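Local coordinates for Lmo2470 protein (Listeria monocytogenes EGD-e, PDB 5HL3) that is an internalin with leucine-rich repeats and bound calcium ions that interacts with afadin and facilitates basement membrane crossing, at residues A[6-9]-A[10-14]; A[90-93]-A[94-97]; A[197-201]-A[202-206]; A[255-258]-A[259-262]. One frame throughout, in Å; residues are numbered along the deposited sequence. Where two conformers were deposited one is given.

Contact 1: residues A[6-9]-A[10-14]; sequences DLYP and LPAPI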
loop_
_atom_site.group_PDB
_atom_site.type_symbol
_atom_site.label_atom_id
_atom_site.label_comp_id
_atom_site.label_asym_id
_atom_site.label_seq_id
_atom_site.Cartn_x
_atom_site.Cartn_y
_atom_site.Cartn_z
ATOM N N ASP A 6 -12.729 -33.927 -17.879
ATOM C CA ASP A 6 -13.731 -32.825 -17.991
ATOM C C ASP A 6 -13.777 -32.158 -19.380
ATOM O O ASP A 6 -14.675 -31.371 -19.617
ATOM C CB ASP A 6 -13.457 -31.736 -16.911
ATOM C CG ASP A 6 -13.844 -32.163 -15.519
ATOM O OD1 ASP A 6 -14.995 -32.618 -15.341
ATOM O OD2 ASP A 6 -13.018 -31.995 -14.578
ATOM N N LEU A 7 -12.841 -32.457 -20.286
ATOM C CA LEU A 7 -12.804 -31.743 -21.578
ATOM C C LEU A 7 -13.978 -32.096 -22.471
ATOM O O LEU A 7 -14.247 -33.281 -22.750
ATOM C CB LEU A 7 -11.496 -31.995 -22.323
ATOM C CG LEU A 7 -10.223 -31.527 -21.618
ATOM C CD1 LEU A 7 -8.995 -32.037 -22.353
ATOM C CD2 LEU A 7 -10.157 -30.012 -21.458
ATOM N N TYR A 8 -14.667 -31.070 -22.940
ATOM C CA TYR A 8 -15.832 -31.267 -23.797
ATOM C C TYR A 8 -15.359 -31.644 -25.223
ATOM O O TYR A 8 -14.416 -31.045 -25.721
ATOM C CB TYR A 8 -16.695 -29.998 -23.823
ATOM C CG TYR A 8 -18.074 -30.261 -24.354
ATOM C CD1 TYR A 8 -19.087 -30.767 -23.525
ATOM C CD2 TYR A 8 -18.373 -30.028 -25.674
ATOM C CE1 TYR A 8 -20.349 -31.045 -24.033
ATOM C CE2 TYR A 8 -19.621 -30.284 -26.182
ATOM C CZ TYR A 8 -20.609 -30.800 -25.364
ATOM O OH TYR A 8 -21.846 -31.061 -25.882
ATOM N N PRO A 9 -16.056 -32.608 -25.885
ATOM C CA PRO A 9 -15.648 -33.011 -27.235
ATOM C C PRO A 9 -15.836 -31.907 -28.262
ATOM O O PRO A 9 -16.883 -31.260 -28.284
ATOM C CB PRO A 9 -16.590 -34.185 -27.541
ATOM C CG PRO A 9 -17.821 -33.908 -26.734
ATOM C CD PRO A 9 -17.270 -33.329 -25.448
ATOM N N LEU A 10 -14.821 -31.693 -29.098
ATOM C CA LEU A 10 -14.886 -30.661 -30.141
ATOM C C LEU A 10 -14.845 -31.313 -31.523
ATOM O O LEU A 10 -14.319 -32.409 -31.649
ATOM C CB LEU A 10 -13.681 -29.729 -29.997
ATOM C CG LEU A 10 -13.581 -28.969 -28.671
ATOM C CD1 LEU A 10 -12.316 -28.102 -28.612
ATOM C CD2 LEU A 10 -14.820 -28.105 -28.459
ATOM N N PRO A 11 -15.329 -30.650 -32.577
ATOM C CA PRO A 11 -15.946 -29.338 -32.546
ATOM C C PRO A 11 -17.292 -29.315 -31.842
ATOM O O PRO A 11 -17.969 -30.341 -31.741
ATOM C CB PRO A 11 -16.135 -28.991 -34.050
ATOM C CG PRO A 11 -15.182 -29.890 -34.775
ATOM C CD PRO A 11 -15.154 -31.147 -33.958
ATOM N N ALA A 12 -17.678 -28.137 -31.361
ATOM C CA ALA A 12 -18.966 -27.960 -30.666
ATOM C C ALA A 12 -19.358 -26.507 -30.605
ATOM O O ALA A 12 -18.480 -25.641 -30.558
ATOM C CB ALA A 12 -18.874 -28.510 -29.230
ATOM N N PRO A 13 -20.674 -26.226 -30.528
ATOM C CA PRO A 13 -21.106 -24.844 -30.244
ATOM C C PRO A 13 -20.515 -24.332 -28.926
ATOM O O PRO A 13 -20.390 -25.070 -27.962
ATOM C CB PRO A 13 -22.639 -24.976 -30.136
ATOM C CG PRO A 13 -22.949 -26.140 -31.022
ATOM C CD PRO A 13 -21.843 -27.113 -30.756
ATOM N N ILE A 14 -20.177 -23.046 -28.923
ATOM C CA ILE A 14 -19.623 -22.393 -27.716
ATOM C C ILE A 14 -20.512 -22.649 -26.488
ATOM O O ILE A 14 -20.014 -22.955 -25.389
ATOM C CB ILE A 14 -19.433 -20.868 -27.983
ATOM C CG1 ILE A 14 -18.270 -20.641 -28.945
ATOM C CG2 ILE A 14 -19.181 -20.098 -26.680
ATOM C CD1 ILE A 14 -18.189 -19.231 -29.481
HETATM O O HOH W 1 -19.295 -31.880 -29.756
#
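Tyr8 and Ala12 meet where the chain leaves its extended N-terminal tail and bends into the short strand 12-13. The tyrosine presents its rim: CE2 comes to 3.6 Å from CB of Ala12, and that methyl lies near the ring plane, so the approach is edge-on. A first torsion of -164° places CG of Tyr8 opposite its backbone N and beside the carbonyl carbon, which swings the ring forward along the chain, while chi2 of 83° turns it nearly perpendicular to the CA-CB-CG plane. The Ala12 methyl also rests 3.5 Å from Pro9 O, so it touches both the ring rim and the Pro9 carbonyl on the inner side of the bend.

No direct hydrogen bond spans the two halves. Instead one water donates to Pro9 O at 2.9 Å and to Pro11 O at 2.8 Å, bridging carbonyls that flank Leu10 and the cis peptide bond before Pro11. Leu10 directs its side chain mainly toward the helices, although its CG still passes 3.7 Å from Tyr8 O.

This segment belongs to the N-terminal internalin region. Ala12 pairs through its backbone with Ile40 in the antiparallel strand 39-40; Tyr8, Leu10 and Ala12 touch Val17 of helix 14-17, and Leu10 also reaches Gln42 and Leu45 of helix 42-46.

Contact 2: residues A[90-93]-A[94-97]; sequences PDIT and TIPH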
loop_
_atom_site.group_PDB
_atom_site.type_symbol
_atom_site.label_atom_id
_atom_site.label_comp_id
_atom_site.label_asym_id
_atom_site.label_seq_id
_atom_site.Cartn_x
_atom_site.Cartn_y
_atom_site.Cartn_z
ATOM N N PRO A 90 -10.970 -19.789 -10.183
ATOM C CA PRO A 90 -10.641 -21.150 -9.770
ATOM C C PRO A 90 -9.247 -21.627 -10.176
ATOM O O PRO A 90 -8.659 -21.098 -11.117
ATOM C CB PRO A 90 -11.725 -21.977 -10.446
ATOM C CG PRO A 90 -11.974 -21.236 -11.716
ATOM C CD PRO A 90 -11.929 -19.778 -11.300
ATOM N N ASP A 91 -8.748 -22.617 -9.443
ATOM C CA ASP A 91 -7.456 -23.261 -9.703
ATOM C C ASP A 91 -7.744 -24.469 -10.603
ATOM O O ASP A 91 -7.934 -25.577 -10.125
ATOM C CB ASP A 91 -6.852 -23.677 -8.343
ATOM C CG ASP A 91 -5.416 -24.114 -8.423
ATOM O OD1 ASP A 91 -4.760 -23.968 -9.477
ATOM O OD2 ASP A 91 -4.904 -24.605 -7.404
ATOM N N ILE A 92 -7.850 -24.240 -11.910
ATOM C CA ILE A 92 -8.200 -25.290 -12.873
ATOM C C ILE A 92 -6.955 -25.738 -13.620
ATOM O O ILE A 92 -5.924 -25.040 -13.583
ATOM C CB ILE A 92 -9.311 -24.836 -13.850
ATOM C CG1 ILE A 92 -8.888 -23.578 -14.636
ATOM C CG2 ILE A 92 -10.607 -24.548 -13.078
ATOM C CD1 ILE A 92 -9.808 -23.215 -15.765
ATOM N N THR A 93 -7.039 -26.881 -14.289
ATOM C CA THR A 93 -5.867 -27.487 -14.898
ATOM C C THR A 93 -5.668 -27.153 -16.375
ATOM O O THR A 93 -4.707 -27.617 -16.970
ATOM C CB THR A 93 -5.965 -29.028 -14.806
ATOM O OG1 THR A 93 -7.136 -29.460 -15.484
ATOM C CG2 THR A 93 -5.968 -29.493 -13.339
ATOM N N THR A 94 -6.552 -26.344 -16.952
ATOM C CA THR A 94 -6.544 -26.114 -18.398
ATOM C C THR A 94 -5.982 -24.770 -18.843
ATOM O O THR A 94 -6.173 -24.382 -19.981
ATOM C CB THR A 94 -7.975 -26.268 -18.958
ATOM O OG1 THR A 94 -8.843 -25.375 -18.271
ATOM C CG2 THR A 94 -8.478 -27.722 -18.778
ATOM N N ILE A 95 -5.275 -24.061 -17.965
ATOM C CA ILE A 95 -4.559 -22.819 -18.353
ATOM C C ILE A 95 -3.132 -22.969 -17.798
ATOM O O ILE A 95 -2.671 -22.183 -16.949
ATOM C CB ILE A 95 -5.223 -21.538 -17.829
ATOM C CG1 ILE A 95 -6.754 -21.605 -17.978
ATOM C CG2 ILE A 95 -4.659 -20.336 -18.596
ATOM C CD1 ILE A 95 -7.455 -20.401 -17.368
ATOM N N PRO A 96 -2.398 -23.974 -18.284
ATOM C CA PRO A 96 -1.106 -24.303 -17.694
ATOM C C PRO A 96 -0.048 -23.219 -17.789
ATOM O O PRO A 96 0.871 -23.186 -16.933
ATOM C CB PRO A 96 -0.666 -25.529 -18.497
ATOM C CG PRO A 96 -1.432 -25.472 -19.772
ATOM C CD PRO A 96 -2.754 -24.918 -19.362
ATOM N N HIS A 97 -0.179 -22.315 -18.754
ATOM C CA HIS A 97 0.838 -21.276 -18.963
ATOM C C HIS A 97 0.397 -19.894 -18.496
ATOM O O HIS A 97 0.986 -18.897 -18.877
ATOM C CB HIS A 97 1.302 -21.319 -20.421
ATOM C CG HIS A 97 1.803 -22.674 -20.797
ATOM N ND1 HIS A 97 2.930 -23.220 -20.234
ATOM C CD2 HIS A 97 1.274 -23.645 -21.580
ATOM C CE1 HIS A 97 3.105 -24.444 -20.688
ATOM N NE2 HIS A 97 2.114 -24.731 -21.517
HETATM O O HOH W 2 -3.908 -24.727 -15.417
#
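Between Ile92 and Ile95 the backbone bends in an open turn through two successive residues with psi near zero, Thr93 (1°) and Thr94 (15°), in a loop without regular helix or strand. A water bridges this bend, lying 2.7 Å from Ile92 O, to which it can donate, and accepting from Ile95 N at 3.0 Å.

On the side-chain level Ile92 does the reaching. CG1 sits between its own backbone N and carbonyl carbon (chi1 58°), and the extended chain beyond it delivers CD1 to two partners: OG1 of Thr94 at 3.4 Å, and CD1 of Ile95 at 4.0 Å. The isoleucines meet methyl to methyl, their side chains slanting across each other. The Thr94 hydroxyl is turned to a backbone carbonyl, hydrogen-bonding with Leu66 O, while its CG2 faces OG1 of Thr93 at 4.0 Å.

Ile92 also packs on Gln64 and Leu66, and Ile95 on Val74, so the bend joins this loop to the stretch preceding strand 76-79. Chemically, apolar and polar groups coexist here: the buried Thr94 hydroxyl, beside the Ile92 methyl, is satisfied by its bond to Leu66 O, and the water offers a partner to backbone groups of the turn.

Contact 3: residues A[197-201]-A[202-206]; sequences LDLNA and NLLTN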
loop_
_atom_site.group_PDB
_atom_site.type_symbol
_atom_site.label_atom_id
_atom_site.label_comp_id
_atom_site.label_asym_id
_atom_site.label_seq_id
_atom_site.Cartn_x
_atom_site.Cartn_y
_atom_site.Cartn_z
ATOM N N LEU A 197 8.425 -1.697 -2.094
ATOM C CA LEU A 197 7.514 -2.065 -1.009
ATOM C C LEU A 197 6.649 -0.852 -0.688
ATOM O O LEU A 197 7.145 0.154 -0.138
ATOM C CB LEU A 197 8.288 -2.535 0.208
ATOM C CG LEU A 197 7.500 -2.992 1.445
ATOM C CD1 LEU A 197 6.450 -4.024 1.058
ATOM C CD2 LEU A 197 8.426 -3.524 2.506
ATOM N N ASP A 198 5.382 -0.911 -1.093
ATOM C CA ASP A 198 4.433 0.210 -0.878
ATOM C C ASP A 198 3.518 -0.119 0.286
ATOM O O ASP A 198 2.688 -1.019 0.202
ATOM C CB ASP A 198 3.629 0.514 -2.151
ATOM C CG ASP A 198 2.937 1.868 -2.095
ATOM O OD1 ASP A 198 2.845 2.442 -0.989
ATOM O OD2 ASP A 198 2.462 2.368 -3.154
ATOM N N LEU A 199 3.669 0.639 1.360
ATOM C CA LEU A 199 2.882 0.460 2.612
ATOM C C LEU A 199 2.154 1.741 2.977
ATOM O O LEU A 199 1.731 1.897 4.119
ATOM C CB LEU A 199 3.797 0.005 3.722
ATOM C CG LEU A 199 4.491 -1.332 3.494
ATOM C CD1 LEU A 199 5.521 -1.613 4.552
ATOM C CD2 LEU A 199 3.477 -2.441 3.446
ATOM N N ASN A 200 1.978 2.650 2.024
ATOM C CA ASN A 200 1.310 3.905 2.345
ATOM C C ASN A 200 -0.115 3.674 2.819
ATOM O O ASN A 200 -0.765 2.729 2.394
ATOM C CB ASN A 200 1.418 4.914 1.204
ATOM C CG ASN A 200 0.346 4.783 0.135
ATOM O OD1 ASN A 200 -0.777 5.298 0.299
ATOM N ND2 ASN A 200 0.728 4.248 -0.996
ATOM N N ALA A 201 -0.605 4.534 3.700
ATOM C CA ALA A 201 -2.013 4.455 4.183
ATOM C C ALA A 201 -2.320 3.135 4.893
ATOM O O ALA A 201 -3.309 2.458 4.632
ATOM C CB ALA A 201 -3.017 4.772 3.072
ATOM N N ASN A 202 -1.444 2.761 5.806
ATOM C CA ASN A 202 -1.680 1.662 6.746
ATOM C C ASN A 202 -1.708 2.241 8.163
ATOM O O ASN A 202 -1.950 3.440 8.330
ATOM C CB ASN A 202 -0.667 0.526 6.535
ATOM C CG ASN A 202 -1.078 -0.390 5.404
ATOM O OD1 ASN A 202 -1.941 -1.247 5.564
ATOM N ND2 ASN A 202 -0.488 -0.198 4.242
ATOM N N LEU A 203 -1.564 1.378 9.157
ATOM C CA LEU A 203 -1.633 1.755 10.590
ATOM C C LEU A 203 -0.346 1.405 11.294
ATOM O O LEU A 203 -0.329 1.105 12.484
ATOM C CB LEU A 203 -2.808 1.013 11.228
ATOM C CG LEU A 203 -4.204 1.236 10.573
ATOM C CD1 LEU A 203 -5.284 0.367 11.209
ATOM C CD2 LEU A 203 -4.607 2.705 10.608
ATOM N N LEU A 204 0.762 1.475 10.563
ATOM C CA LEU A 204 2.033 1.059 11.135
ATOM C C LEU A 204 2.557 2.032 12.181
ATOM O O LEU A 204 2.522 3.242 11.967
ATOM C CB LEU A 204 3.105 0.886 10.033
ATOM C CG LEU A 204 2.806 -0.168 8.958
ATOM C CD1 LEU A 204 3.771 -0.005 7.809
ATOM C CD2 LEU A 204 2.916 -1.554 9.550
ATOM N N THR A 205 3.110 1.496 13.278
ATOM C CA THR A 205 3.756 2.346 14.276
ATOM C C THR A 205 5.282 2.266 14.227
ATOM O O THR A 205 5.980 3.078 14.839
ATOM C CB THR A 205 3.291 2.048 15.718
ATOM O OG1 THR A 205 3.493 0.674 16.003
ATOM C CG2 THR A 205 1.850 2.367 15.875
ATOM N N ASN A 206 5.804 1.292 13.485
ATOM C CA ASN A 206 7.256 1.134 13.259
ATOM C C ASN A 206 7.391 0.040 12.207
ATOM O O ASN A 206 6.386 -0.482 11.716
ATOM C CB ASN A 206 8.008 0.754 14.555
ATOM C CG ASN A 206 9.394 1.370 14.644
ATOM O OD1 ASN A 206 10.012 1.708 13.648
ATOM N ND2 ASN A 206 9.827 1.620 15.867
#
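An asparagine of the leucine-rich repeat turns inward where the chain leaves strand 196-198, and Asn202 ND2 donates to Leu199 O three residues earlier. This bond is 3.1 Å long and nearly straight at 174°. The acceptor lies in the amide plane of Asn202, yet the donor stands above the carbonyl plane of Leu199, 65° out of it, away from the lone-pair directions. CG is anti to the carbonyl carbon (chi1 -82°), which lets the amide reach back to the carbonyl of Leu199.

Leu197, Leu199, Asn202 and Leu204 supply the LxLxxNxL part of the LxxLxLxxNxL repeat pattern, in which leucines point into the solenoid and an asparagine bonds to backbone groups of adjacent turns. That holds here: the amide of Asn202 also donates to Leu177 O and accepts from Leu182 N, while Leu199 O receives a second donor, Asn224 ND2, from the following turn.

Leucines supply the apolar side. CD1 of Leu204 touches CD1 of Leu199 at 4.0 Å and CB of Leu199 at 4.1 Å, the two side chains crossing at about a right angle. At the end of the strand, Asp198 OD1 accepts both Asn200 N at 3.1 Å, an Asx turn, and Asn200 ND2 at 2.8 Å, the two donors approaching from the same face of the carboxylate.

Contact 4: residues A[255-258]-A[259-262]; sequences NVLD and TIYV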
loop_
_atom_site.group_PDB
_atom_site.type_symbol
_atom_site.label_atom_id
_atom_site.label_comp_id
_atom_site.label_asym_id
_atom_site.label_seq_id
_atom_site.Cartn_x
_atom_site.Cartn_y
_atom_site.Cartn_z
ATOM N N ASN A 255 20.478 7.318 9.578
ATOM C CA ASN A 255 21.245 6.488 8.643
ATOM C C ASN A 255 20.806 6.586 7.194
ATOM O O ASN A 255 21.585 6.329 6.300
ATOM C CB ASN A 255 21.201 5.006 9.039
ATOM C CG ASN A 255 21.879 4.730 10.351
ATOM O OD1 ASN A 255 22.722 5.511 10.835
ATOM N ND2 ASN A 255 21.553 3.588 10.936
ATOM N N VAL A 256 19.559 6.987 6.987
ATOM C CA VAL A 256 18.962 7.035 5.659
ATOM C C VAL A 256 18.381 8.405 5.347
ATOM O O VAL A 256 17.544 8.545 4.458
ATOM C CB VAL A 256 17.884 5.925 5.533
ATOM C CG1 VAL A 256 18.524 4.549 5.616
ATOM C CG2 VAL A 256 16.774 6.092 6.563
ATOM N N LEU A 257 18.857 9.430 6.035
ATOM C CA LEU A 257 18.294 10.777 5.864
ATOM C C LEU A 257 18.348 11.273 4.421
ATOM O O LEU A 257 17.432 11.960 3.956
ATOM C CB LEU A 257 19.007 11.757 6.829
ATOM C CG LEU A 257 18.475 13.202 6.837
ATOM C CD1 LEU A 257 16.984 13.346 7.041
ATOM C CD2 LEU A 257 19.288 14.013 7.854
ATOM N N ASP A 258 19.385 10.882 3.684
ATOM C CA ASP A 258 19.517 11.295 2.282
ATOM C C ASP A 258 18.508 10.676 1.315
ATOM O O ASP A 258 18.479 11.031 0.166
ATOM C CB ASP A 258 20.953 11.094 1.753
ATOM C CG ASP A 258 21.444 9.643 1.825
ATOM O OD1 ASP A 258 20.779 8.799 2.480
ATOM O OD2 ASP A 258 22.580 9.377 1.292
ATOM N N THR A 259 17.671 9.749 1.798
ATOM C CA THR A 259 16.660 9.095 0.959
ATOM C C THR A 259 15.260 9.586 1.264
ATOM O O THR A 259 14.326 9.237 0.565
ATOM C CB THR A 259 16.630 7.556 1.188
ATOM O OG1 THR A 259 16.086 7.251 2.477
ATOM C CG2 THR A 259 18.003 6.933 1.024
ATOM N N ILE A 260 15.106 10.419 2.290
ATOM C CA ILE A 260 13.764 10.691 2.822
ATOM C C ILE A 260 12.959 11.755 2.083
ATOM O O ILE A 260 13.459 12.814 1.700
ATOM C CB ILE A 260 13.856 11.059 4.332
ATOM C CG1 ILE A 260 14.370 9.861 5.129
ATOM C CG2 ILE A 260 12.508 11.502 4.901
ATOM C CD1 ILE A 260 14.615 10.133 6.605
ATOM N N TYR A 261 11.680 11.429 1.865
ATOM C CA TYR A 261 10.691 12.413 1.443
ATOM C C TYR A 261 9.816 12.743 2.650
ATOM O O TYR A 261 9.152 11.861 3.196
ATOM C CB TYR A 261 9.795 11.903 0.277
ATOM C CG TYR A 261 8.810 12.969 -0.170
ATOM C CD1 TYR A 261 7.641 13.192 0.534
ATOM C CD2 TYR A 261 9.035 13.744 -1.314
ATOM C CE1 TYR A 261 6.750 14.204 0.164
ATOM C CE2 TYR A 261 8.134 14.752 -1.696
ATOM C CZ TYR A 261 7.006 14.978 -0.956
ATOM O OH TYR A 261 6.099 15.971 -1.299
ATOM N N VAL A 262 9.854 13.999 3.095
ATOM C CA VAL A 262 8.905 14.547 4.084
ATOM C C VAL A 262 8.706 16.002 3.750
ATOM O O VAL A 262 9.692 16.767 3.691
ATOM C CB VAL A 262 9.380 14.505 5.577
ATOM C CG1 VAL A 262 8.430 15.341 6.452
ATOM C CG2 VAL A 262 9.456 13.096 6.095
#
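Three hydrogen bonds link Val256 and Leu257 to Thr259 and Ile260, and two of them end on one atom, Val256 O. The hydroxyl of Thr259 donates to it over 2.8 Å from within the carbonyl plane, at a C=O...O angle of 145°. The backbone N of Thr259 is the second donor, 2.9 Å away and raised 45° out of that plane, so the two donors use different directions around the oxygen. One residue on, Ile260 N donates to Leu257 O at 3.2 Å. Both backbone bonds join residues three apart, the spacing of a 3-10 turn. Thr259 can grip the carbonyl twice because its OG1 sits between the backbone N and the carbonyl carbon (chi1 71°), facing back along the chain.

The apolar contact is between methyls: CD1 of Leu257 meets CD1 of Ile260 at 4.0 Å, the side chains crossing at a slant. Van der Waals contacts of carbon with oxygen add to it, CG1 of Ile260 lying 3.5 Å from Val256 O and CG2 of Thr259 3.6 Å from OD1 of Asp258.

Around these, Val256 and Thr259 touch Leu242 of strand 241-243, and Tyr261 pairs with Leu242 and Leu244 through its backbone, bringing the chain in as the last strand of the parallel sheet. The chemistry implies that a carbonyl accepting two hydrogen bonds from Thr259 probably holds its hydroxyl in this rotamer at the end of the 3-10 segment, just before strand 260-261.

The four contacts follow one another along an elongated chain. Contacts 1 and 2 lie toward its N-terminal end, about 17 Å apart between centres, and touch: CD2 of Leu7 is 3.9 Å from CG2 of Thr94, packing the tail on the loop between strands 76-79 and 100-103. Contacts 3 and 4 both reach the long parallel sheet, with centres about 16 Å and nearest atoms about 10 Å apart. Contacts 1 and 4 stand about 60 Å apart between centres, on opposite sides of the chain's centre. None of the four coordinates calcium; the nearest approach is the Pro96 side chain in contact 2, about 9 Å from a bound ion, then Asn202 in contact 3 at about 10 Å.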